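Local coordinates for putative polyphosphate kinase 2 (Pseudomonas aeruginosa PAO1, PDB 3CZP), which transfers phosphate from inorganic polyphosphate to AMP, making ADP, and with lower efficiency turns GMP into GDP, at residues A[78-83]-A[90-95]; A[348-353]-A[365-370]; A[355-360]-A[400-405]. One frame throughout, in Å; residues are numbered along the deposited sequence. Where two conformers were deposited one is given.

Interaction 2 (348-353 with 365-370) is the buried one, an aromatic contact beside the parallel sheet of the second PPK2 unit. Interactions 1 and 3 are only partly buried and lean on arginines. In interaction 1 (78-83 with 90-95), in the first unit, guanidinium groups meet proline and serine, and the end formed by S81, E83 and R95 reaches the second subunit of the homodimer; in interaction 3 (355-360 with 400-405), an arginine lies over a tyrosine. Interactions 2 and 3 share the second unit and alternate along the chain. Interactions 1 and 2 touch across the two units: W91 NE1 is 2.9 Å from W351 O, and the W94 and W351 rings stack.

Interaction 1. Residues A[78-83]-A[90-95]; sequences LRPSDE and QWRFWR
P80 lies over one face of the R92 guanidinium, its CB 3.4 Å from R92 NH1, the two side chains running side by side. The R95 guanidinium carries W91 CH2 over the centre of one face, 3.5 Å above the plane, while S81 OG comes to its edge, 3.8 Å from R95 NH2. Both arginine and tryptophan belong to helix 91-96. The same six-membered part of the indole also reaches helix 82-85: W91 CZ3 is 3.8 Å from E83 O, and W91 CH2 packs on E83 CB at 4.2 Å. W91 extends its indole toward E83 with chi1 near trans (-176°). S81 is the N-cap of helix 82-85, its OG accepting a weak bond from E83 N. S81, E83 and R95 turn their polar ends to the dimer interface: R95 NH2 makes salt bridges to E84 of its own chain and to E83 of the second subunit, and S81 OG bonds E83 of that subunit. Across the two segments, then, the contact is van der Waals packing on flat groups, while R95 is paired both within its own chain and across the dimer, consistent with the dimerizing role suggested for the N-terminal domain.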
loop_
_atom_site.group_PDB
_atom_site.type_symbol
_atom_site.label_atom_id
_atom_site.label_comp_id
_atom_site.label_asym_id
_atom_site.label_seq_id
_atom_site.Cartn_x
_atom_site.Cartn_y
_atom_site.Cartn_z
ATOM N N LEU A 78 15.475 5.324 9.352
ATOM C CA LEU A 78 16.650 4.587 9.829
ATOM C C LEU A 78 16.321 3.394 10.789
ATOM O O LEU A 78 17.113 3.073 11.685
ATOM C CB LEU A 78 17.659 5.553 10.510
ATOM C CG LEU A 78 17.953 6.933 9.869
ATOM C CD1 LEU A 78 18.930 7.763 10.748
ATOM C CD2 LEU A 78 18.452 6.835 8.380
ATOM N N ARG A 79 15.140 2.800 10.647
ATOM C CA ARG A 79 14.818 1.501 11.255
ATOM C C ARG A 79 13.952 0.785 10.256
ATOM O O ARG A 79 12.730 0.766 10.379
ATOM C CB ARG A 79 14.059 1.657 12.552
ATOM C CG ARG A 79 14.923 2.135 13.705
ATOM C CD ARG A 79 14.286 1.783 15.048
ATOM N NE ARG A 79 15.263 1.570 16.132
ATOM C CZ ARG A 79 15.764 2.545 16.903
ATOM N NH1 ARG A 79 15.401 3.810 16.704
ATOM N NH2 ARG A 79 16.622 2.245 17.896
ATOM N N PRO A 80 14.590 0.177 9.261
ATOM C CA PRO A 80 13.853 -0.461 8.202
ATOM C C PRO A 80 13.175 -1.731 8.678
ATOM O O PRO A 80 13.720 -2.428 9.541
ATOM C CB PRO A 80 14.928 -0.793 7.185
ATOM C CG PRO A 80 16.158 -0.784 7.887
ATOM C CD PRO A 80 16.040 -0.010 9.126
ATOM N N SER A 81 12.017 -2.008 8.102
ATOM C CA SER A 81 11.279 -3.216 8.368
ATOM C C SER A 81 11.867 -4.329 7.482
ATOM O O SER A 81 12.750 -4.069 6.660
ATOM C CB SER A 81 9.828 -2.969 7.992
ATOM O OG SER A 81 9.695 -2.892 6.587
ATOM N N ASP A 82 11.373 -5.553 7.650
ATOM C CA ASP A 82 11.752 -6.675 6.817
ATOM C C ASP A 82 11.455 -6.337 5.371
ATOM O O ASP A 82 12.261 -6.635 4.516
ATOM C CB ASP A 82 10.937 -7.942 7.153
ATOM C CG ASP A 82 11.254 -8.529 8.493
ATOM O OD1 ASP A 82 12.328 -8.244 9.058
ATOM O OD2 ASP A 82 10.407 -9.307 8.994
ATOM N N GLU A 83 10.286 -5.743 5.106
ATOM C CA GLU A 83 9.782 -5.519 3.738
ATOM C C GLU A 83 10.741 -4.608 3.006
ATOM O O GLU A 83 11.045 -4.794 1.846
ATOM C CB GLU A 83 8.391 -4.834 3.756
ATOM C CG GLU A 83 7.072 -5.716 3.821
ATOM C CD GLU A 83 6.789 -6.359 5.169
ATOM O OE1 GLU A 83 7.574 -6.155 6.118
ATOM O OE2 GLU A 83 5.795 -7.113 5.275
ATOM N N GLN A 90 16.069 2.209 -2.364
ATOM C CA GLN A 90 15.216 3.318 -2.788
ATOM C C GLN A 90 13.682 3.074 -2.548
ATOM O O GLN A 90 12.909 4.030 -2.333
ATOM C CB GLN A 90 15.460 3.612 -4.285
ATOM C CG GLN A 90 15.096 5.080 -4.656
ATOM C CD GLN A 90 15.542 5.504 -6.039
ATOM O OE1 GLN A 90 14.817 5.285 -6.993
ATOM N NE2 GLN A 90 16.706 6.202 -6.142
ATOM N N TRP A 91 13.277 1.806 -2.551
ATOM C CA TRP A 91 11.877 1.406 -2.429
ATOM C C TRP A 91 11.187 2.030 -1.222
ATOM O O TRP A 91 10.055 2.469 -1.299
ATOM C CB TRP A 91 11.824 -0.121 -2.366
ATOM C CG TRP A 91 10.438 -0.703 -2.332
ATOM C CD1 TRP A 91 9.629 -1.009 -3.414
ATOM C CD2 TRP A 91 9.727 -1.104 -1.171
ATOM N NE1 TRP A 91 8.447 -1.536 -2.965
ATOM C CE2 TRP A 91 8.486 -1.617 -1.596
ATOM C CE3 TRP A 91 10.049 -1.163 0.175
ATOM C CZ2 TRP A 91 7.553 -2.132 -0.697
ATOM C CZ3 TRP A 91 9.125 -1.637 1.064
ATOM C CH2 TRP A 91 7.893 -2.121 0.640
ATOM N N ARG A 92 11.846 2.017 -0.083
ATOM C CA ARG A 92 11.236 2.502 1.120
ATOM C C ARG A 92 10.915 3.977 1.094
ATOM O O ARG A 92 10.011 4.437 1.827
ATOM C CB ARG A 92 12.154 2.274 2.280
ATOM C CG ARG A 92 13.375 3.086 2.235
ATOM C CD ARG A 92 14.273 2.732 3.438
ATOM N NE ARG A 92 14.966 1.494 3.124
ATOM C CZ ARG A 92 15.905 0.941 3.881
ATOM N NH1 ARG A 92 16.279 1.503 5.029
ATOM N NH2 ARG A 92 16.502 -0.155 3.454
ATOM N N PHE A 93 11.693 4.759 0.338
ATOM C CA PHE A 93 11.361 6.171 0.161
ATOM C C PHE A 93 10.169 6.325 -0.780
ATOM O O PHE A 93 9.214 7.115 -0.548
ATOM C CB PHE A 93 12.574 6.918 -0.394
ATOM C CG PHE A 93 13.765 6.848 0.501
ATOM C CD1 PHE A 93 13.681 7.299 1.808
ATOM C CD2 PHE A 93 14.955 6.347 0.054
ATOM C CE1 PHE A 93 14.744 7.220 2.645
ATOM C CE2 PHE A 93 16.045 6.284 0.917
ATOM C CZ PHE A 93 15.905 6.721 2.209
ATOM N N TRP A 94 10.173 5.585 -1.858
ATOM C CA TRP A 94 9.010 5.646 -2.811
ATOM C C TRP A 94 7.699 5.315 -2.106
ATOM O O TRP A 94 6.656 5.959 -2.330
ATOM C CB TRP A 94 9.195 4.646 -3.979
ATOM C CG TRP A 94 10.205 5.055 -5.054
ATOM C CD1 TRP A 94 11.511 4.715 -5.115
ATOM C CD2 TRP A 94 9.955 5.903 -6.178
ATOM N NE1 TRP A 94 12.103 5.307 -6.222
ATOM C CE2 TRP A 94 11.166 6.059 -6.873
ATOM C CE3 TRP A 94 8.838 6.581 -6.629
ATOM C CZ2 TRP A 94 11.273 6.813 -8.057
ATOM C CZ3 TRP A 94 8.954 7.335 -7.820
ATOM C CH2 TRP A 94 10.160 7.432 -8.501
ATOM N N ARG A 95 7.762 4.340 -1.204
ATOM C CA ARG A 95 6.624 3.875 -0.469
ATOM C C ARG A 95 5.980 4.994 0.361
ATOM O O ARG A 95 4.733 4.999 0.564
ATOM C CB ARG A 95 6.988 2.651 0.403
ATOM C CG ARG A 95 5.906 2.288 1.351
ATOM C CD ARG A 95 5.747 0.886 1.722
ATOM N NE ARG A 95 6.582 0.521 2.831
ATOM C CZ ARG A 95 6.424 -0.586 3.540
ATOM N NH1 ARG A 95 5.422 -1.419 3.328
ATOM N NH2 ARG A 95 7.259 -0.833 4.516
#

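Interaction 2. Residues A[348-353]-A[365-370]; sequences WRFWRH and RSWYGR
F350 and W367 bring the backbones closest, their CA atoms 6.8 Å apart, where helix 348-351 faces the loop that follows strand 360-364. The phenyl ring of F350 is held between two neighbours. On one face lies CG of R349, the residue before it; on the opposite face lies the main chain and CB of W367. W367 CA stands 3.5 Å above the F350 plane, offset toward the rim, and W367 CB makes a CH-pi contact, 3.8 Å from the ring centroid and only 16° off the normal. The backbone joins in as well, W367 N lying over the same face at 3.4 Å from F350 CE1. The indole then drops past the side of the phenyl ring and turns an edge to it: W367 CE3 is 3.6 Å from F350 CD1. The pair is an offset edge-to-face stack, centroids 5.6 Å apart and planes at 74°. The W367 chi1 of 43° sets CG between the backbone N and the carbonyl carbon, folding the indole back so that its six-membered ring meets F350. S366 braces the start of the loop: its OG accepts from Y368 N at 3.1 Å, an ST turn, and also bonds E306 of strand 300-307. W367 NE1, at the other end of the indole, bonds E396 of helix 382-402, while the ring packs on V302 and V304. S366 OG and W367 NE1 thus both pair with glutamates, and the phenyl ring offers its face to CB, CA and N of W367. The contact itself therefore rests on dispersion and on weakly polar C-H to ring attraction, joining the short helix 348-351 to the loop after strand 360-364.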
loop_
_atom_site.group_PDB
_atom_site.type_symbol
_atom_site.label_atom_id
_atom_site.label_comp_id
_atom_site.label_asym_id
_atom_site.label_seq_id
_atom_site.Cartn_x
_atom_site.Cartn_y
_atom_site.Cartn_z
ATOM N N TRP A 348 6.356 5.418 -9.277
ATOM C CA TRP A 348 5.750 4.934 -8.035
ATOM C C TRP A 348 4.898 3.672 -8.219
ATOM O O TRP A 348 4.980 2.722 -7.414
ATOM C CB TRP A 348 4.936 6.089 -7.398
ATOM C CG TRP A 348 4.371 5.806 -6.045
ATOM C CD1 TRP A 348 4.910 6.108 -4.821
ATOM C CD2 TRP A 348 3.081 5.256 -5.780
ATOM N NE1 TRP A 348 4.078 5.711 -3.810
ATOM C CE2 TRP A 348 2.929 5.207 -4.371
ATOM C CE3 TRP A 348 2.037 4.800 -6.591
ATOM C CZ2 TRP A 348 1.772 4.708 -3.762
ATOM C CZ3 TRP A 348 0.864 4.341 -5.974
ATOM C CH2 TRP A 348 0.757 4.287 -4.577
ATOM N N ARG A 349 4.089 3.675 -9.272
ATOM C CA ARG A 349 3.213 2.553 -9.578
ATOM C C ARG A 349 4.006 1.283 -9.854
ATOM O O ARG A 349 3.518 0.185 -9.585
ATOM C CB ARG A 349 2.319 2.883 -10.775
ATOM C CG ARG A 349 3.078 3.346 -12.008
ATOM C CD ARG A 349 2.129 3.831 -13.092
ATOM N NE ARG A 349 1.818 5.251 -12.951
ATOM C CZ ARG A 349 1.282 5.997 -13.911
ATOM N NH1 ARG A 349 0.994 5.458 -15.089
ATOM N NH2 ARG A 349 1.034 7.281 -13.695
ATOM N N PHE A 350 5.217 1.427 -10.385
ATOM C CA PHE A 350 6.038 0.253 -10.679
ATOM C C PHE A 350 6.851 -0.196 -9.505
ATOM O O PHE A 350 6.939 -1.383 -9.261
ATOM C CB PHE A 350 6.905 0.526 -11.909
ATOM C CG PHE A 350 6.059 0.906 -13.058
ATOM C CD1 PHE A 350 5.289 -0.050 -13.653
ATOM C CD2 PHE A 350 5.957 2.234 -13.471
ATOM C CE1 PHE A 350 4.431 0.280 -14.712
ATOM C CE2 PHE A 350 5.093 2.575 -14.543
ATOM C CZ PHE A 350 4.314 1.618 -15.096
ATOM N N TRP A 351 7.449 0.749 -8.786
ATOM C CA TRP A 351 8.210 0.425 -7.576
ATOM C C TRP A 351 7.404 -0.418 -6.566
ATOM O O TRP A 351 7.978 -1.205 -5.773
ATOM C CB TRP A 351 8.739 1.729 -6.922
ATOM C CG TRP A 351 10.099 2.147 -7.379
ATOM C CD1 TRP A 351 10.383 3.155 -8.264
ATOM C CD2 TRP A 351 11.350 1.538 -7.050
ATOM N NE1 TRP A 351 11.739 3.231 -8.471
ATOM C CE2 TRP A 351 12.357 2.271 -7.709
ATOM C CE3 TRP A 351 11.725 0.446 -6.247
ATOM C CZ2 TRP A 351 13.719 1.941 -7.602
ATOM C CZ3 TRP A 351 13.066 0.133 -6.148
ATOM C CH2 TRP A 351 14.045 0.881 -6.805
ATOM N N ARG A 352 6.113 -0.144 -6.491
ATOM C CA ARG A 352 5.214 -0.751 -5.520
ATOM C C ARG A 352 5.078 -2.221 -5.817
ATOM O O ARG A 352 4.704 -2.983 -4.962
ATOM C CB ARG A 352 3.827 -0.052 -5.504
ATOM C CG ARG A 352 2.964 -0.467 -6.649
ATOM C CD ARG A 352 1.665 0.307 -6.819
ATOM N NE ARG A 352 0.706 0.156 -5.714
ATOM C CZ ARG A 352 -0.560 0.588 -5.783
ATOM N NH1 ARG A 352 -1.021 1.171 -6.886
ATOM N NH2 ARG A 352 -1.376 0.480 -4.747
ATOM N N HIS A 353 5.391 -2.616 -7.039
ATOM C CA HIS A 353 5.371 -4.003 -7.432
ATOM C C HIS A 353 6.697 -4.709 -7.508
ATOM O O HIS A 353 6.730 -5.855 -7.953
ATOM C CB HIS A 353 4.719 -4.129 -8.815
ATOM C CG HIS A 353 3.270 -3.854 -8.785
ATOM N ND1 HIS A 353 2.395 -4.617 -8.057
ATOM C CD2 HIS A 353 2.542 -2.863 -9.351
ATOM C CE1 HIS A 353 1.179 -4.115 -8.178
ATOM N NE2 HIS A 353 1.239 -3.063 -8.980
ATOM N N ARG A 365 3.126 -5.625 -19.887
ATOM C CA ARG A 365 3.277 -4.177 -20.051
ATOM C C ARG A 365 3.898 -3.602 -18.793
ATOM O O ARG A 365 3.954 -4.271 -17.778
ATOM C CB ARG A 365 1.971 -3.501 -20.415
ATOM C CG ARG A 365 1.295 -4.162 -21.572
ATOM C CD ARG A 365 -0.028 -3.550 -21.829
ATOM N NE ARG A 365 0.123 -2.305 -22.565
ATOM C CZ ARG A 365 -0.834 -1.742 -23.298
ATOM N NH1 ARG A 365 -2.026 -2.329 -23.409
ATOM N NH2 ARG A 365 -0.597 -0.589 -23.945
ATOM N N SER A 366 4.470 -2.422 -18.886
ATOM C CA SER A 366 5.432 -2.028 -17.889
ATOM C C SER A 366 5.600 -0.540 -17.913
ATOM O O SER A 366 4.810 0.164 -18.521
ATOM C CB SER A 366 6.795 -2.723 -18.184
ATOM O OG SER A 366 7.460 -2.026 -19.251
ATOM N N TRP A 367 6.686 -0.071 -17.284
ATOM C CA TRP A 367 7.048 1.346 -17.299
ATOM C C TRP A 367 7.440 1.892 -18.660
ATOM O O TRP A 367 7.544 3.085 -18.826
ATOM C CB TRP A 367 8.206 1.601 -16.333
ATOM C CG TRP A 367 9.314 0.582 -16.356
ATOM C CD1 TRP A 367 10.492 0.650 -17.072
ATOM C CD2 TRP A 367 9.382 -0.644 -15.594
ATOM N NE1 TRP A 367 11.266 -0.459 -16.813
ATOM C CE2 TRP A 367 10.614 -1.273 -15.924
ATOM C CE3 TRP A 367 8.495 -1.296 -14.731
ATOM C CZ2 TRP A 367 10.996 -2.465 -15.402
ATOM C CZ3 TRP A 367 8.880 -2.508 -14.180
ATOM C CH2 TRP A 367 10.128 -3.089 -14.511
ATOM N N TYR A 368 7.711 1.010 -19.607
ATOM C CA TYR A 368 7.939 1.378 -21.008
ATOM C C TYR A 368 6.740 1.985 -21.729
ATOM O O TYR A 368 6.906 2.630 -22.792
ATOM C CB TYR A 368 8.570 0.211 -21.776
ATOM C CG TYR A 368 9.996 -0.007 -21.336
ATOM C CD1 TYR A 368 11.001 0.814 -21.795
ATOM C CD2 TYR A 368 10.328 -0.984 -20.387
ATOM C CE1 TYR A 368 12.327 0.657 -21.380
ATOM C CE2 TYR A 368 11.668 -1.147 -19.965
ATOM C CZ TYR A 368 12.662 -0.320 -20.482
ATOM O OH TYR A 368 13.985 -0.426 -20.095
ATOM N N GLY A 369 5.558 1.835 -21.140
ATOM C CA GLY A 369 4.347 2.468 -21.667
ATOM C C GLY A 369 4.520 3.954 -21.945
ATOM O O GLY A 369 4.025 4.455 -22.936
ATOM N N ARG A 370 5.239 4.649 -21.063
ATOM C CA ARG A 370 5.517 6.071 -21.217
ATOM C C ARG A 370 6.162 6.420 -22.564
ATOM O O ARG A 370 5.777 7.434 -23.207
ATOM C CB ARG A 370 6.375 6.634 -20.065
ATOM C CG ARG A 370 6.701 8.100 -20.310
ATOM C CD ARG A 370 6.803 8.932 -19.073
ATOM N NE ARG A 370 5.473 9.227 -18.524
ATOM C CZ ARG A 370 5.297 9.986 -17.454
ATOM N NH1 ARG A 370 6.346 10.513 -16.815
ATOM N NH2 ARG A 370 4.077 10.181 -16.997
#

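Interaction 3. Residues A[355-360]-A[400-405]; sequences PARRQF and SEYGII
R357 bends at chi2 (-107°), which swings its guanidinium across to Y402; Y402, its chi1 near trans (-172°), presents one face of its ring to the arginine. The guanidinium plane is tilted 40° from the ring plane. R357 NE approaches Y402 CE2 at 3.6 Å, and R357 NH2 rides 3.7 Å above the ring, offset toward the rim near CZ. This is an off-centre cation-pi contact, R357 CZ lying 4.6 Å from the Y402 ring centroid. R357 NH2 also lies 3.6 Å from Y402 O. The Y402 hydroxyl also lies over one face of the guanidinium, while its hydrogen bond goes to L85 O in the first PPK2 unit. R357 likewise bonds E86 through its backbone; these two bonds, not the R357-Y402 contact itself, tie this corner to the first unit. The loop 355-360 enters strand 360-364 through a type II turn from A356 to Q359, whereas 400-405 leaves helix 382-402 by a Schellman motif at G403 and begins strand 404-412; strands 360-364 and 404-412 flank strand 300-307 in the parallel 2-3-1-4-5 sheet. Deeper in, I404 CD1 reaches P355 O at 4.1 Å, and both I404 and P355 pack on V302 of that central strand.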
loop_
_atom_site.group_PDB
_atom_site.type_symbol
_atom_site.label_atom_id
_atom_site.label_comp_id
_atom_site.label_asym_id
_atom_site.label_seq_id
_atom_site.Cartn_x
_atom_site.Cartn_y
_atom_site.Cartn_z
ATOM N N PRO A 355 9.814 -6.988 -6.727
ATOM C CA PRO A 355 9.858 -8.153 -5.836
ATOM C C PRO A 355 10.837 -8.059 -4.668
ATOM O O PRO A 355 11.890 -7.435 -4.771
ATOM C CB PRO A 355 10.198 -9.311 -6.802
ATOM C CG PRO A 355 10.932 -8.652 -7.921
ATOM C CD PRO A 355 10.335 -7.293 -8.073
ATOM N N ALA A 356 10.460 -8.633 -3.539
ATOM C CA ALA A 356 11.418 -8.935 -2.492
ATOM C C ALA A 356 12.432 -9.996 -2.984
ATOM O O ALA A 356 12.210 -10.679 -3.981
ATOM C CB ALA A 356 10.714 -9.425 -1.289
ATOM N N ARG A 357 13.494 -10.190 -2.232
ATOM C CA ARG A 357 14.440 -11.253 -2.531
ATOM C C ARG A 357 13.732 -12.603 -2.630
ATOM O O ARG A 357 12.843 -12.916 -1.854
ATOM C CB ARG A 357 15.509 -11.361 -1.456
ATOM C CG ARG A 357 16.510 -10.215 -1.497
ATOM C CD ARG A 357 17.838 -10.701 -2.043
ATOM N NE ARG A 357 18.800 -9.606 -2.051
ATOM C CZ ARG A 357 19.867 -9.499 -1.263
ATOM N NH1 ARG A 357 20.192 -10.459 -0.376
ATOM N NH2 ARG A 357 20.635 -8.411 -1.398
ATOM N N ARG A 358 14.192 -13.395 -3.589
ATOM C CA ARG A 358 13.690 -14.723 -3.882
ATOM C C ARG A 358 12.366 -14.725 -4.613
ATOM O O ARG A 358 11.860 -15.768 -4.851
ATOM C CB ARG A 358 13.590 -15.569 -2.623
ATOM C CG ARG A 358 13.902 -17.017 -2.887
ATOM C CD ARG A 358 14.220 -17.656 -1.583
ATOM N NE ARG A 358 14.022 -19.095 -1.654
ATOM C CZ ARG A 358 13.332 -19.797 -0.759
ATOM N NH1 ARG A 358 12.765 -19.187 0.297
ATOM N NH2 ARG A 358 13.217 -21.114 -0.908
ATOM N N GLN A 359 11.834 -13.570 -5.000
ATOM C CA GLN A 359 10.551 -13.513 -5.693
ATOM C C GLN A 359 10.777 -13.256 -7.185
ATOM O O GLN A 359 11.878 -12.879 -7.625
ATOM C CB GLN A 359 9.606 -12.423 -5.112
ATOM C CG GLN A 359 9.229 -12.561 -3.640
ATOM C CD GLN A 359 8.243 -11.447 -3.113
ATOM O OE1 GLN A 359 8.080 -10.370 -3.708
ATOM N NE2 GLN A 359 7.568 -11.749 -2.008
ATOM N N PHE A 360 9.704 -13.439 -7.954
ATOM C CA PHE A 360 9.731 -13.332 -9.425
ATOM C C PHE A 360 8.499 -12.562 -9.847
ATOM O O PHE A 360 7.415 -12.982 -9.576
ATOM C CB PHE A 360 9.726 -14.759 -10.016
ATOM C CG PHE A 360 9.729 -14.852 -11.544
ATOM C CD1 PHE A 360 9.952 -13.733 -12.380
ATOM C CD2 PHE A 360 9.499 -16.076 -12.128
ATOM C CE1 PHE A 360 9.947 -13.861 -13.763
ATOM C CE2 PHE A 360 9.469 -16.222 -13.516
ATOM C CZ PHE A 360 9.692 -15.123 -14.341
ATOM N N SER A 400 19.219 -3.735 -10.552
ATOM C CA SER A 400 20.414 -4.562 -10.814
ATOM C C SER A 400 21.400 -4.544 -9.644
ATOM O O SER A 400 21.930 -5.578 -9.237
ATOM C CB SER A 400 21.123 -4.048 -12.072
ATOM O OG SER A 400 22.195 -4.886 -12.458
ATOM N N GLU A 401 21.657 -3.346 -9.137
ATOM C CA GLU A 401 22.613 -3.134 -8.066
ATOM C C GLU A 401 22.245 -3.879 -6.795
ATOM O O GLU A 401 23.112 -4.296 -6.034
ATOM C CB GLU A 401 22.771 -1.635 -7.805
ATOM C CG GLU A 401 23.674 -0.998 -8.868
ATOM C CD GLU A 401 24.131 0.449 -8.604
ATOM O OE1 GLU A 401 23.633 1.151 -7.677
ATOM O OE2 GLU A 401 25.010 0.863 -9.400
ATOM N N TYR A 402 20.954 -4.056 -6.563
ATOM C CA TYR A 402 20.482 -4.796 -5.411
ATOM C C TYR A 402 20.503 -6.315 -5.688
ATOM O O TYR A 402 20.355 -7.100 -4.790
ATOM C CB TYR A 402 19.071 -4.279 -5.008
ATOM C CG TYR A 402 18.605 -4.861 -3.702
ATOM C CD1 TYR A 402 19.147 -4.455 -2.505
ATOM C CD2 TYR A 402 17.661 -5.855 -3.679
ATOM C CE1 TYR A 402 18.728 -4.998 -1.355
ATOM C CE2 TYR A 402 17.276 -6.425 -2.520
ATOM C CZ TYR A 402 17.786 -5.980 -1.354
ATOM O OH TYR A 402 17.384 -6.583 -0.158
ATOM N N GLY A 403 20.732 -6.733 -6.937
ATOM C CA GLY A 403 20.818 -8.183 -7.295
ATOM C C GLY A 403 19.559 -8.695 -8.014
ATOM O O GLY A 403 19.378 -9.889 -8.207
ATOM N N ILE A 404 18.673 -7.788 -8.414
ATOM C CA ILE A 404 17.500 -8.160 -9.191
ATOM C C ILE A 404 17.939 -8.402 -10.612
ATOM O O ILE A 404 18.646 -7.602 -11.209
ATOM C CB ILE A 404 16.364 -7.094 -9.131
ATOM C CG1 ILE A 404 16.043 -6.769 -7.645
ATOM C CG2 ILE A 404 15.169 -7.553 -9.936
ATOM C CD1 ILE A 404 14.756 -5.965 -7.383
ATOM N N ILE A 405 17.511 -9.547 -11.129
ATOM C CA ILE A 405 17.731 -9.961 -12.506
ATOM C C ILE A 405 16.641 -9.410 -13.388
ATOM O O ILE A 405 15.509 -9.783 -13.268
ATOM C CB ILE A 405 17.768 -11.496 -12.591
ATOM C CG1 ILE A 405 18.829 -12.057 -11.623
ATOM C CG2 ILE A 405 18.045 -11.994 -14.047
ATOM C CD1 ILE A 405 18.748 -13.545 -11.482
#